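Local coordinates for GTP-binding nuclear protein GSP1 (Encephalitozoon cuniculi, PDB 4DJT) that binds guanine nucleotides as a Ran-family small GTPase and probably serves protein import into the nucleus and RNA export from it, at residues F91-S96 / A124-I129; G23-I28 / V65-G70; Y12-I17 / I61-W66. All coordinates share one frame; numbering follows the deposited sequence.

Contact 1: residues F91-S96 / A124-I129; sequences FFDVTS and ANKIDI. With GDP (guanosine-5'-diphosphate), chain C.
Phe92 and Asn125 join two parallel strands where they run out into the guanine pocket. The backbone of Asn125 spans the pair: its N gives a hydrogen bond to Phe92 O (2.9 Å), and its O accepts from Val94 N in an almost straight bond (174°).

The charged pair follows. With its chain extended beyond CG, Lys126 brings NZ to Asp93 OD2 at 2.8 Å, from above the carboxylate plane; the same ammonium also reaches Gly21 O and, weakly, the ribose O4'. The other oxygen, Asp93 OD1, takes Thr95 OG1 and Thr95 N from one face, the latter closing an Asx turn. With both oxygens held, the carboxylate cannot easily turn away from the lysine.

Residues Asn125 to Asp128 form the NKxD motif of GTPases, which carries much of the base recognition. Asp128 matches the guanine edge with two oxygens, OD1 to N1 of GDP at 2.7 Å and OD2 to N2 at 2.8 Å, while the aliphatic part of Lys126 passes along the base. Asn125 spends its amide on the protein, binding Val22 O and Ala156 N.

Apolar contacts fill the opposite face of the sheet. The small methyl of Ala124 touches both Phe92 CZ (3.5 Å) and Val94 CG1, and suits this closely packed place.

Strand 150-154 flanks 120-125 on its far side, strand 11-17 borders 87-93, and the Phe91 ring meets Tyr27 of helix 24-28 edge-to-face.

Contact 2: residues G23-I28 / V65-G70; sequences GKTTYI and VWDTAG. With MG (magnesium ion), chain D; GDP (guanosine-5'-diphosphate), chain C.
Thr25 and Asp67 bring helix 24-28 against strand 65-68, whose axes approach to 8.8 Å and run at 144°, nearer antiparallel than parallel.

Thr25 OG1 joins the two segments. With OG1 anti to its own carbonyl carbon (chi1 -59°), the hydroxyl binds the magnesium ion at 2.1 Å and donates to Asp67 OD2 at 2.6 Å, using the syn lone pair of the carboxylate. Asp67 opens the family's DxxG motif, whose Gly70 begins the predicted switch II. Its OD2 is also bonded to Tyr194 OH. The other oxygen, OD1, accepts from a water on the metal (2.6 Å), so aspartate suits a second-shell place, touching the ion through its ligands. GDP O1B and four waters complete the six-coordinate site; Thr68 O accepts a hydrogen bond from another of these waters.

Lys24 bends at its last two torsions to bring NZ onto GDP O2B (2.9 Å), and also makes a salt bridge to Glu72 and a hydrogen bond to Gly18 O. The amides of Gly23 and Lys24 converge on the same phosphate oxygen. Glycine suits position 23, whose backbone has a positive phi (115°) and lies close against the guanine.

One helical turn on, Ile28 CD1 packs on Val65 CG1 at 3.7 Å, beside the polar site.

P-loop amides, the Lys24 ammonium and the magnesium ion gather around the beta-phosphate and probably offset much of its negative charge, while Asp67, lending a carboxylate to the threonine and a water, would make both better ligands for magnesium.

Contact 3: residues Y12-I17 / I61-W66; sequences YKICLI and IKFNVW
The mixed central sheet of the GTPase domain has strands 11-17 and 60-68 as parallel neighbours, and Tyr12 to Leu16 lie along Lys62 to Trp66 in this pairing. Hydrogen bonds alternate between the partners: Tyr12 N gives to Lys62 O, Asn64 N to Tyr12 O (2.8 Å), Ile14 N to Asn64 O, Trp66 N to Ile14 O (2.8 Å) and Leu16 N to Trp66 O. The short strand axes diverge by 34°.

On the face bearing Lys13 and Trp66, the lysine runs extended across the indole. CG lies anti to the backbone N (chi1 170°) and the chain stays extended beyond it, which carries the amine over the six-membered ring. NZ sits 3.4 Å from that ring's centroid and only 8° off its normal, a cation-pi contact, while CE adds a CH-pi contact over the same face. The ammonium also gives hydrogen bonds to Ile83 O and Tyr81 O, so indole and carbonyls probably share in stabilising its charge. A long flexible chain with a cationic tip suits this place beside a broad electron-rich ring.

The other face is apolar. Ile14 and Phe63 point the same way, CG1 touching CD1 at 3.7 Å; Tyr12 CD2 lies 4.1 Å from Phe63 CE1; and Leu16 CD2 packs on Val65 CG1 at 3.5 Å. Branched and aromatic groups fill this layer under helix 164-174, where Phe173 stacks on Tyr12 and Phe166 meets Phe63.

With helix 79-82 against the Cys15 and Trp66 face, these parallel strands have helices on both faces, as in the alpha/beta P-loop fold of Ras-like GTPases.

How the contacts relate
From the N terminus, strand 11-17 leads through the P-loop into helix 24-28, and the chain then passes through strands 39-41 and 46-54 before strand 60-68 returns. That strand closes contact 3 on 11-17 and, a few residues further on, contact 2 on 23-28: 23-28 lies within the loop that contact 3 closes, but 65-70 runs beyond it, so the two loops cross rather than nest, sharing Val65 and Trp66. Contact 1 opens only after both have closed, joining strands 87-93 and 120-125 across the intervening helices. Strand 11-17 borders both 60-68 and 87-93, and Phe91 packs on Leu16 and Lys24. Contacts 1 and 2 hold opposite ends of GDP, base and phosphates.

Contact 1: residues F91-S96 / A124-I129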
loop_
_atom_site.group_PDB
_atom_site.type_symbol
_atom_site.label_atom_id
_atom_site.label_comp_id
_atom_site.label_asym_id
_atom_site.label_seq_id
_atom_site.Cartn_x
_atom_site.Cartn_y
_atom_site.Cartn_z
ATOM N N PHE A 91 -0.696 -1.198 5.987
ATOM C CA PHE A 91 -1.871 -1.970 6.322
ATOM C C PHE A 91 -1.714 -2.606 7.688
ATOM O O PHE A 91 -0.608 -2.991 8.079
ATOM C CB PHE A 91 -2.043 -3.128 5.354
ATOM C CG PHE A 91 -2.262 -2.709 3.933
ATOM C CD1 PHE A 91 -3.506 -2.763 3.377
ATOM C CD2 PHE A 91 -1.195 -2.314 3.150
ATOM C CE1 PHE A 91 -3.721 -2.360 2.045
ATOM C CE2 PHE A 91 -1.386 -1.925 1.831
ATOM C CZ PHE A 91 -2.652 -1.955 1.285
ATOM N N PHE A 92 -2.841 -2.799 8.352
ATOM C CA PHE A 92 -2.921 -3.795 9.403
ATOM C C PHE A 92 -4.186 -4.622 9.236
ATOM O O PHE A 92 -5.060 -4.303 8.455
ATOM C CB PHE A 92 -2.820 -3.142 10.795
ATOM C CG PHE A 92 -4.023 -2.322 11.177
ATOM C CD1 PHE A 92 -4.209 -1.046 10.653
ATOM C CD2 PHE A 92 -4.954 -2.809 12.087
ATOM C CE1 PHE A 92 -5.314 -0.299 10.974
ATOM C CE2 PHE A 92 -6.064 -2.048 12.435
ATOM C CZ PHE A 92 -6.247 -0.800 11.865
ATOM N N ASP A 93 -4.243 -5.706 9.993
ATOM C CA ASP A 93 -5.360 -6.615 10.038
ATOM C C ASP A 93 -6.149 -6.272 11.300
ATOM O O ASP A 93 -5.612 -6.374 12.424
ATOM C CB ASP A 93 -4.777 -8.024 10.125
ATOM C CG ASP A 93 -5.829 -9.127 10.216
ATOM O OD1 ASP A 93 -7.005 -8.859 10.549
ATOM O OD2 ASP A 93 -5.431 -10.293 9.979
ATOM N N VAL A 94 -7.398 -5.850 11.127
ATOM C CA VAL A 94 -8.219 -5.389 12.245
ATOM C C VAL A 94 -8.533 -6.507 13.231
ATOM O O VAL A 94 -9.047 -6.242 14.332
ATOM C CB VAL A 94 -9.570 -4.791 11.785
ATOM C CG1 VAL A 94 -9.356 -3.543 10.976
ATOM C CG2 VAL A 94 -10.405 -5.814 11.028
ATOM N N THR A 95 -8.244 -7.748 12.844
ATOM C CA THR A 95 -8.433 -8.889 13.743
ATOM C C THR A 95 -7.122 -9.391 14.402
ATOM O O THR A 95 -7.135 -10.444 15.047
ATOM C CB THR A 95 -9.126 -10.053 13.007
ATOM O OG1 THR A 95 -8.222 -10.632 12.065
ATOM C CG2 THR A 95 -10.376 -9.562 12.264
ATOM N N SER A 96 -6.012 -8.640 14.285
ATOM C CA SER A 96 -4.734 -9.061 14.914
ATOM C C SER A 96 -3.894 -7.916 15.541
ATOM O O SER A 96 -3.307 -7.089 14.817
ATOM C CB SER A 96 -3.888 -9.841 13.917
ATOM O OG SER A 96 -2.547 -9.950 14.358
ATOM N N ALA A 124 -6.945 0.001 7.541
ATOM C CA ALA A 124 -7.510 -1.052 8.334
ATOM C C ALA A 124 -8.117 -2.087 7.401
ATOM O O ALA A 124 -9.208 -1.875 6.856
ATOM C CB ALA A 124 -8.600 -0.462 9.248
ATOM N N ASN A 125 -7.444 -3.228 7.249
ATOM C CA ASN A 125 -7.903 -4.246 6.315
ATOM C C ASN A 125 -8.658 -5.406 6.997
ATOM O O ASN A 125 -8.504 -5.641 8.204
ATOM C CB ASN A 125 -6.722 -4.776 5.492
ATOM C CG ASN A 125 -7.159 -5.689 4.357
ATOM O OD1 ASN A 125 -8.139 -5.389 3.666
ATOM N ND2 ASN A 125 -6.372 -6.779 4.100
ATOM N N LYS A 126 -9.464 -6.099 6.198
ATOM C CA LYS A 126 -10.218 -7.292 6.633
ATOM C C LYS A 126 -11.408 -6.875 7.472
ATOM O O LYS A 126 -11.886 -7.662 8.316
ATOM C CB LYS A 126 -9.339 -8.263 7.413
ATOM C CG LYS A 126 -8.104 -8.709 6.670
ATOM C CD LYS A 126 -7.521 -9.966 7.251
ATOM C CE LYS A 126 -6.165 -10.310 6.674
ATOM N NZ LYS A 126 -5.491 -11.441 7.387
ATOM N N ILE A 127 -11.924 -5.659 7.228
ATOM C CA ILE A 127 -13.138 -5.208 7.950
ATOM C C ILE A 127 -14.318 -6.110 7.663
ATOM O O ILE A 127 -15.359 -5.972 8.301
ATOM C CB ILE A 127 -13.566 -3.761 7.607
ATOM C CG1 ILE A 127 -13.925 -3.638 6.103
ATOM C CG2 ILE A 127 -12.480 -2.787 8.038
ATOM C CD1 ILE A 127 -14.432 -2.272 5.707
ATOM N N ASP A 128 -14.171 -7.005 6.686
ATOM C CA ASP A 128 -15.217 -8.011 6.407
ATOM C C ASP A 128 -15.347 -9.133 7.446
ATOM O O ASP A 128 -16.366 -9.797 7.484
ATOM C CB ASP A 128 -15.021 -8.613 5.035
ATOM C CG ASP A 128 -13.663 -9.294 4.878
ATOM O OD1 ASP A 128 -12.666 -8.582 4.584
ATOM O OD2 ASP A 128 -13.597 -10.556 5.001
ATOM N N ILE A 129 -14.341 -9.332 8.297
ATOM C CA ILE A 129 -14.354 -10.471 9.225
ATOM C C ILE A 129 -15.194 -10.167 10.459
ATOM O O ILE A 129 -15.483 -9.007 10.750
ATOM C CB ILE A 129 -12.937 -10.879 9.673
ATOM C CG1 ILE A 129 -12.091 -11.264 8.463
ATOM C CG2 ILE A 129 -13.006 -12.071 10.629
ATOM C CD1 ILE A 129 -10.725 -11.825 8.812
HETATM P PB GDP C . 0.315 -10.110 2.998
HETATM O O1B GDP C . 0.697 -9.897 1.524
HETATM O O2B GDP C . 0.146 -8.830 3.800
HETATM O O3B GDP C . 1.165 -11.195 3.657
HETATM O O3A GDP C . -1.148 -10.797 3.053
HETATM P PA GDP C . -1.901 -11.650 1.938
HETATM O O1A GDP C . -2.499 -10.780 0.850
HETATM O O2A GDP C . -1.005 -12.784 1.548
HETATM O "O5'" GDP C . -3.161 -12.237 2.697
HETATM C "C5'" GDP C . -2.945 -12.976 3.914
HETATM C "C4'" GDP C . -4.202 -13.781 4.190
HETATM O "O4'" GDP C . -5.249 -12.896 4.530
HETATM C "C3'" GDP C . -4.686 -14.536 2.982
HETATM O "O3'" GDP C . -5.267 -15.746 3.424
HETATM C "C2'" GDP C . -5.775 -13.698 2.387
HETATM O "O2'" GDP C . -6.804 -14.437 1.702
HETATM C "C1'" GDP C . -6.311 -13.022 3.628
HETATM N N9 GDP C . -6.828 -11.695 3.324
HETATM C C8 GDP C . -6.200 -10.647 2.744
HETATM N N7 GDP C . -7.059 -9.603 2.633
HETATM C C5 GDP C . -8.208 -9.958 3.203
HETATM C C6 GDP C . -9.521 -9.334 3.444
HETATM O O6 GDP C . -9.772 -8.142 3.097
HETATM N N1 GDP C . -10.458 -10.082 4.065
HETATM C C2 GDP C . -10.223 -11.367 4.454
HETATM N N2 GDP C . -11.184 -12.064 5.062
HETATM N N3 GDP C . -9.047 -11.994 4.257
HETATM C C4 GDP C . -8.045 -11.337 3.647
#

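Contact 2: residues G23-I28 / V65-G70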
loop_
_atom_site.group_PDB
_atom_site.type_symbol
_atom_site.label_atom_id
_atom_site.label_comp_id
_atom_site.label_asym_id
_atom_site.label_seq_id
_atom_site.Cartn_x
_atom_site.Cartn_y
_atom_site.Cartn_z
ATOM N N GLY A 23 -2.731 -8.522 4.362
ATOM C CA GLY A 23 -3.495 -8.422 3.111
ATOM C C GLY A 23 -2.878 -7.527 2.018
ATOM O O GLY A 23 -3.567 -7.139 1.109
ATOM N N LYS A 24 -1.588 -7.177 2.133
ATOM C CA LYS A 24 -0.924 -6.337 1.121
ATOM C C LYS A 24 -1.069 -6.919 -0.291
ATOM O O LYS A 24 -1.478 -6.211 -1.229
ATOM C CB LYS A 24 0.552 -6.172 1.466
ATOM C CG LYS A 24 0.781 -5.518 2.825
ATOM C CD LYS A 24 2.253 -5.333 3.129
ATOM C CE LYS A 24 3.048 -6.640 3.115
ATOM N NZ LYS A 24 2.686 -7.547 4.236
ATOM N N THR A 25 -0.717 -8.191 -0.443
ATOM C CA THR A 25 -0.750 -8.831 -1.748
ATOM C C THR A 25 -2.167 -8.995 -2.260
ATOM O O THR A 25 -2.446 -8.712 -3.445
ATOM C CB THR A 25 0.011 -10.181 -1.680
ATOM O OG1 THR A 25 1.367 -9.915 -1.281
ATOM C CG2 THR A 25 0.003 -10.867 -3.022
ATOM N N THR A 26 -3.091 -9.356 -1.375
ATOM C CA THR A 26 -4.515 -9.455 -1.763
ATOM C C THR A 26 -5.044 -8.129 -2.327
ATOM O O THR A 26 -5.800 -8.109 -3.330
ATOM C CB THR A 26 -5.400 -9.985 -0.606
ATOM O OG1 THR A 26 -4.867 -11.251 -0.149
ATOM C CG2 THR A 26 -6.857 -10.195 -1.087
ATOM N N TYR A 27 -4.611 -7.033 -1.707
ATOM C CA TYR A 27 -4.989 -5.700 -2.129
ATOM C C TYR A 27 -4.515 -5.394 -3.538
ATOM O O TYR A 27 -5.329 -5.067 -4.398
ATOM C CB TYR A 27 -4.414 -4.677 -1.190
ATOM C CG TYR A 27 -4.747 -3.223 -1.531
ATOM C CD1 TYR A 27 -6.038 -2.718 -1.343
ATOM C CD2 TYR A 27 -3.770 -2.352 -1.947
ATOM C CE1 TYR A 27 -6.335 -1.396 -1.607
ATOM C CE2 TYR A 27 -4.058 -1.023 -2.215
ATOM C CZ TYR A 27 -5.349 -0.553 -2.052
ATOM O OH TYR A 27 -5.618 0.795 -2.315
ATOM N N ILE A 28 -3.204 -5.538 -3.790
ATOM C CA ILE A 28 -2.605 -4.994 -5.012
ATOM C C ILE A 28 -2.505 -5.984 -6.176
ATOM O O ILE A 28 -2.408 -5.563 -7.309
ATOM C CB ILE A 28 -1.212 -4.436 -4.737
ATOM C CG1 ILE A 28 -0.774 -3.435 -5.835
ATOM C CG2 ILE A 28 -0.240 -5.591 -4.503
ATOM C CD1 ILE A 28 -1.606 -2.156 -5.910
ATOM N N VAL A 65 3.417 0.487 -7.737
ATOM C CA VAL A 65 3.174 0.058 -6.386
ATOM C C VAL A 65 3.993 -1.213 -6.103
ATOM O O VAL A 65 3.829 -2.216 -6.766
ATOM C CB VAL A 65 1.653 -0.196 -6.127
ATOM C CG1 VAL A 65 1.423 -0.468 -4.640
ATOM C CG2 VAL A 65 0.834 0.975 -6.612
ATOM N N TRP A 66 4.950 -1.119 -5.171
ATOM C CA TRP A 66 5.816 -2.251 -4.817
ATOM C C TRP A 66 5.224 -3.081 -3.754
ATOM O O TRP A 66 4.723 -2.555 -2.749
ATOM C CB TRP A 66 7.176 -1.755 -4.353
ATOM C CG TRP A 66 8.015 -1.264 -5.484
ATOM C CD1 TRP A 66 7.592 -0.625 -6.637
ATOM C CD2 TRP A 66 9.462 -1.354 -5.608
ATOM N NE1 TRP A 66 8.655 -0.366 -7.452
ATOM C CE2 TRP A 66 9.801 -0.748 -6.874
ATOM C CE3 TRP A 66 10.482 -1.851 -4.795
ATOM C CZ2 TRP A 66 11.114 -0.663 -7.320
ATOM C CZ3 TRP A 66 11.793 -1.754 -5.244
ATOM C CH2 TRP A 66 12.105 -1.169 -6.475
ATOM N N ASP A 67 5.267 -4.387 -3.951
ATOM C CA ASP A 67 4.787 -5.363 -2.952
ATOM C C ASP A 67 5.920 -6.303 -2.697
ATOM O O ASP A 67 6.690 -6.588 -3.614
ATOM C CB ASP A 67 3.603 -6.160 -3.516
ATOM C CG ASP A 67 2.979 -7.116 -2.509
ATOM O OD1 ASP A 67 3.039 -6.810 -1.316
ATOM O OD2 ASP A 67 2.342 -8.145 -2.943
ATOM N N THR A 68 5.995 -6.854 -1.493
ATOM C CA THR A 68 7.021 -7.819 -1.176
ATOM C C THR A 68 6.633 -9.213 -1.707
ATOM O O THR A 68 5.524 -9.436 -2.148
ATOM C CB THR A 68 7.231 -7.988 0.330
ATOM O OG1 THR A 68 6.143 -8.761 0.885
ATOM C CG2 THR A 68 7.377 -6.660 1.020
ATOM N N ALA A 69 7.601 -10.126 -1.673
ATOM C CA ALA A 69 7.352 -11.545 -1.953
ATOM C C ALA A 69 7.229 -12.381 -0.641
ATOM O O ALA A 69 7.387 -13.595 -0.658
ATOM C CB ALA A 69 8.489 -12.085 -2.838
ATOM N N GLY A 70 6.948 -11.722 0.482
ATOM C CA GLY A 70 6.667 -12.391 1.720
ATOM C C GLY A 70 7.810 -12.357 2.725
ATOM O O GLY A 70 7.653 -12.821 3.860
HETATM MG MG MG D . 2.385 -10.558 0.417
HETATM P PB GDP C . 0.315 -10.110 2.998
HETATM O O1B GDP C . 0.697 -9.897 1.524
HETATM O O2B GDP C . 0.146 -8.830 3.800
HETATM O O3B GDP C . 1.165 -11.195 3.657
HETATM O O3A GDP C . -1.148 -10.797 3.053
HETATM P PA GDP C . -1.901 -11.650 1.938
HETATM O O1A GDP C . -2.499 -10.780 0.850
HETATM O O2A GDP C . -1.005 -12.784 1.548
HETATM O "O5'" GDP C . -3.161 -12.237 2.697
HETATM C "C5'" GDP C . -2.945 -12.976 3.914
HETATM C "C4'" GDP C . -4.202 -13.781 4.190
HETATM O "O4'" GDP C . -5.249 -12.896 4.530
HETATM C "C3'" GDP C . -4.686 -14.536 2.982
HETATM O "O3'" GDP C . -5.267 -15.746 3.424
HETATM C "C2'" GDP C . -5.775 -13.698 2.387
HETATM O "O2'" GDP C . -6.804 -14.437 1.702
HETATM C "C1'" GDP C . -6.311 -13.022 3.628
HETATM N N9 GDP C . -6.828 -11.695 3.324
HETATM C C8 GDP C . -6.200 -10.647 2.744
HETATM N N7 GDP C . -7.059 -9.603 2.633
HETATM C C5 GDP C . -8.208 -9.958 3.203
HETATM C C6 GDP C . -9.521 -9.334 3.444
HETATM O O6 GDP C . -9.772 -8.142 3.097
HETATM N N1 GDP C . -10.458 -10.082 4.065
HETATM C C2 GDP C . -10.223 -11.367 4.454
HETATM N N2 GDP C . -11.184 -12.064 5.062
HETATM N N3 GDP C . -9.047 -11.994 4.257
HETATM C C4 GDP C . -8.045 -11.337 3.647
HETATM O O HOH W 1 3.322 -8.679 0.421
HETATM O O HOH W 2 3.852 -11.237 -0.811
HETATM O O HOH W 3 3.511 -11.015 2.200
HETATM O O HOH W 4 1.407 -12.421 0.411
#

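Contact 3: residues Y12-I17 / I61-W66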
loop_
_atom_site.group_PDB
_atom_site.type_symbol
_atom_site.label_atom_id
_atom_site.label_comp_id
_atom_site.label_asym_id
_atom_site.label_seq_id
_atom_site.Cartn_x
_atom_site.Cartn_y
_atom_site.Cartn_z
ATOM N N TYR A 12 4.616 7.863 -9.734
ATOM C CA TYR A 12 5.017 7.858 -8.344
ATOM C C TYR A 12 5.254 6.442 -7.886
ATOM O O TYR A 12 4.435 5.576 -8.148
ATOM C CB TYR A 12 3.909 8.463 -7.477
ATOM C CG TYR A 12 3.462 9.823 -7.946
ATOM C CD1 TYR A 12 4.228 10.936 -7.709
ATOM C CD2 TYR A 12 2.272 9.969 -8.693
ATOM C CE1 TYR A 12 3.836 12.193 -8.157
ATOM C CE2 TYR A 12 1.846 11.214 -9.124
ATOM C CZ TYR A 12 2.644 12.325 -8.863
ATOM O OH TYR A 12 2.208 13.543 -9.300
ATOM N N LYS A 13 6.367 6.198 -7.209
ATOM C CA LYS A 13 6.561 4.903 -6.568
ATOM C C LYS A 13 5.874 4.888 -5.218
ATOM O O LYS A 13 6.093 5.800 -4.379
ATOM C CB LYS A 13 8.023 4.598 -6.363
ATOM C CG LYS A 13 8.274 3.382 -5.475
ATOM C CD LYS A 13 9.744 3.132 -5.304
ATOM C CE LYS A 13 10.026 2.000 -4.322
ATOM N NZ LYS A 13 11.466 1.605 -4.333
ATOM N N ILE A 14 5.150 3.807 -4.939
ATOM C CA ILE A 14 4.462 3.679 -3.654
ATOM C C ILE A 14 4.872 2.337 -3.054
ATOM O O ILE A 14 4.807 1.312 -3.744
ATOM C CB ILE A 14 2.913 3.697 -3.806
ATOM C CG1 ILE A 14 2.416 4.997 -4.475
ATOM C CG2 ILE A 14 2.238 3.399 -2.467
ATOM C CD1 ILE A 14 2.671 6.242 -3.673
ATOM N N CYS A 15 5.221 2.320 -1.774
ATOM C CA CYS A 15 5.510 1.065 -1.064
ATOM C C CYS A 15 4.333 0.579 -0.264
ATOM O O CYS A 15 3.759 1.341 0.532
ATOM C CB CYS A 15 6.691 1.235 -0.098
ATOM S SG CYS A 15 8.256 1.556 -0.959
ATOM N N LEU A 16 3.986 -0.694 -0.437
ATOM C CA LEU A 16 3.062 -1.354 0.513
ATOM C C LEU A 16 3.846 -1.911 1.669
ATOM O O LEU A 16 4.790 -2.667 1.488
ATOM C CB LEU A 16 2.286 -2.498 -0.149
ATOM C CG LEU A 16 1.589 -2.168 -1.427
ATOM C CD1 LEU A 16 0.833 -3.414 -1.955
ATOM C CD2 LEU A 16 0.656 -0.971 -1.248
ATOM N N ILE A 17 3.421 -1.572 2.860
ATOM C CA ILE A 17 4.078 -2.035 4.061
ATOM C C ILE A 17 3.066 -2.486 5.091
ATOM O O ILE A 17 1.876 -2.186 4.992
ATOM C CB ILE A 17 4.982 -0.948 4.641
ATOM C CG1 ILE A 17 4.278 0.401 4.705
ATOM C CG2 ILE A 17 6.217 -0.834 3.779
ATOM C CD1 ILE A 17 5.108 1.480 5.434
ATOM N N ILE A 61 -2.136 9.430 -14.356
ATOM C CA ILE A 61 -1.461 9.309 -13.095
ATOM C C ILE A 61 -1.120 7.863 -12.878
ATOM O O ILE A 61 -2.019 7.034 -12.798
ATOM C CB ILE A 61 -2.345 9.828 -11.966
ATOM C CG1 ILE A 61 -2.534 11.317 -12.164
ATOM C CG2 ILE A 61 -1.706 9.526 -10.607
ATOM C CD1 ILE A 61 -3.534 11.961 -11.218
ATOM N N LYS A 62 0.166 7.554 -12.846
ATOM C CA LYS A 62 0.604 6.158 -12.719
ATOM C C LYS A 62 1.290 5.957 -11.388
ATOM O O LYS A 62 2.240 6.701 -11.027
ATOM C CB LYS A 62 1.549 5.725 -13.863
ATOM C CG LYS A 62 2.073 4.286 -13.669
ATOM C CD LYS A 62 3.028 3.850 -14.779
ATOM C CE LYS A 62 2.288 3.527 -16.033
ATOM N NZ LYS A 62 3.255 3.366 -17.149
ATOM N N PHE A 63 0.803 4.966 -10.644
ATOM C CA PHE A 63 1.461 4.531 -9.422
ATOM C C PHE A 63 2.209 3.218 -9.705
ATOM O O PHE A 63 1.633 2.243 -10.189
ATOM C CB PHE A 63 0.418 4.320 -8.320
ATOM C CG PHE A 63 -0.342 5.575 -7.963
ATOM C CD1 PHE A 63 0.208 6.504 -7.099
ATOM C CD2 PHE A 63 -1.605 5.806 -8.469
ATOM C CE1 PHE A 63 -0.497 7.652 -6.716
ATOM C CE2 PHE A 63 -2.322 6.936 -8.109
ATOM C CZ PHE A 63 -1.773 7.872 -7.244
ATOM N N ASN A 64 3.487 3.192 -9.364
ATOM C CA ASN A 64 4.254 1.966 -9.423
ATOM C C ASN A 64 4.313 1.437 -8.030
ATOM O O ASN A 64 5.082 1.948 -7.186
ATOM C CB ASN A 64 5.657 2.264 -9.981
ATOM C CG ASN A 64 5.646 2.451 -11.483
ATOM O OD1 ASN A 64 4.993 1.688 -12.227
ATOM N ND2 ASN A 64 6.383 3.469 -11.957
ATOM N N VAL A 65 3.417 0.487 -7.737
ATOM C CA VAL A 65 3.174 0.058 -6.386
ATOM C C VAL A 65 3.993 -1.213 -6.103
ATOM O O VAL A 65 3.829 -2.216 -6.766
ATOM C CB VAL A 65 1.653 -0.196 -6.127
ATOM C CG1 VAL A 65 1.423 -0.468 -4.640
ATOM C CG2 VAL A 65 0.834 0.975 -6.612
ATOM N N TRP A 66 4.950 -1.119 -5.171
ATOM C CA TRP A 66 5.816 -2.251 -4.817
ATOM C C TRP A 66 5.224 -3.081 -3.754
ATOM O O TRP A 66 4.723 -2.555 -2.749
ATOM C CB TRP A 66 7.176 -1.755 -4.353
ATOM C CG TRP A 66 8.015 -1.264 -5.484
ATOM C CD1 TRP A 66 7.592 -0.625 -6.637
ATOM C CD2 TRP A 66 9.462 -1.354 -5.608
ATOM N NE1 TRP A 66 8.655 -0.366 -7.452
ATOM C CE2 TRP A 66 9.801 -0.748 -6.874
ATOM C CE3 TRP A 66 10.482 -1.851 -4.795
ATOM C CZ2 TRP A 66 11.114 -0.663 -7.320
ATOM C CZ3 TRP A 66 11.793 -1.754 -5.244
ATOM C CH2 TRP A 66 12.105 -1.169 -6.475
#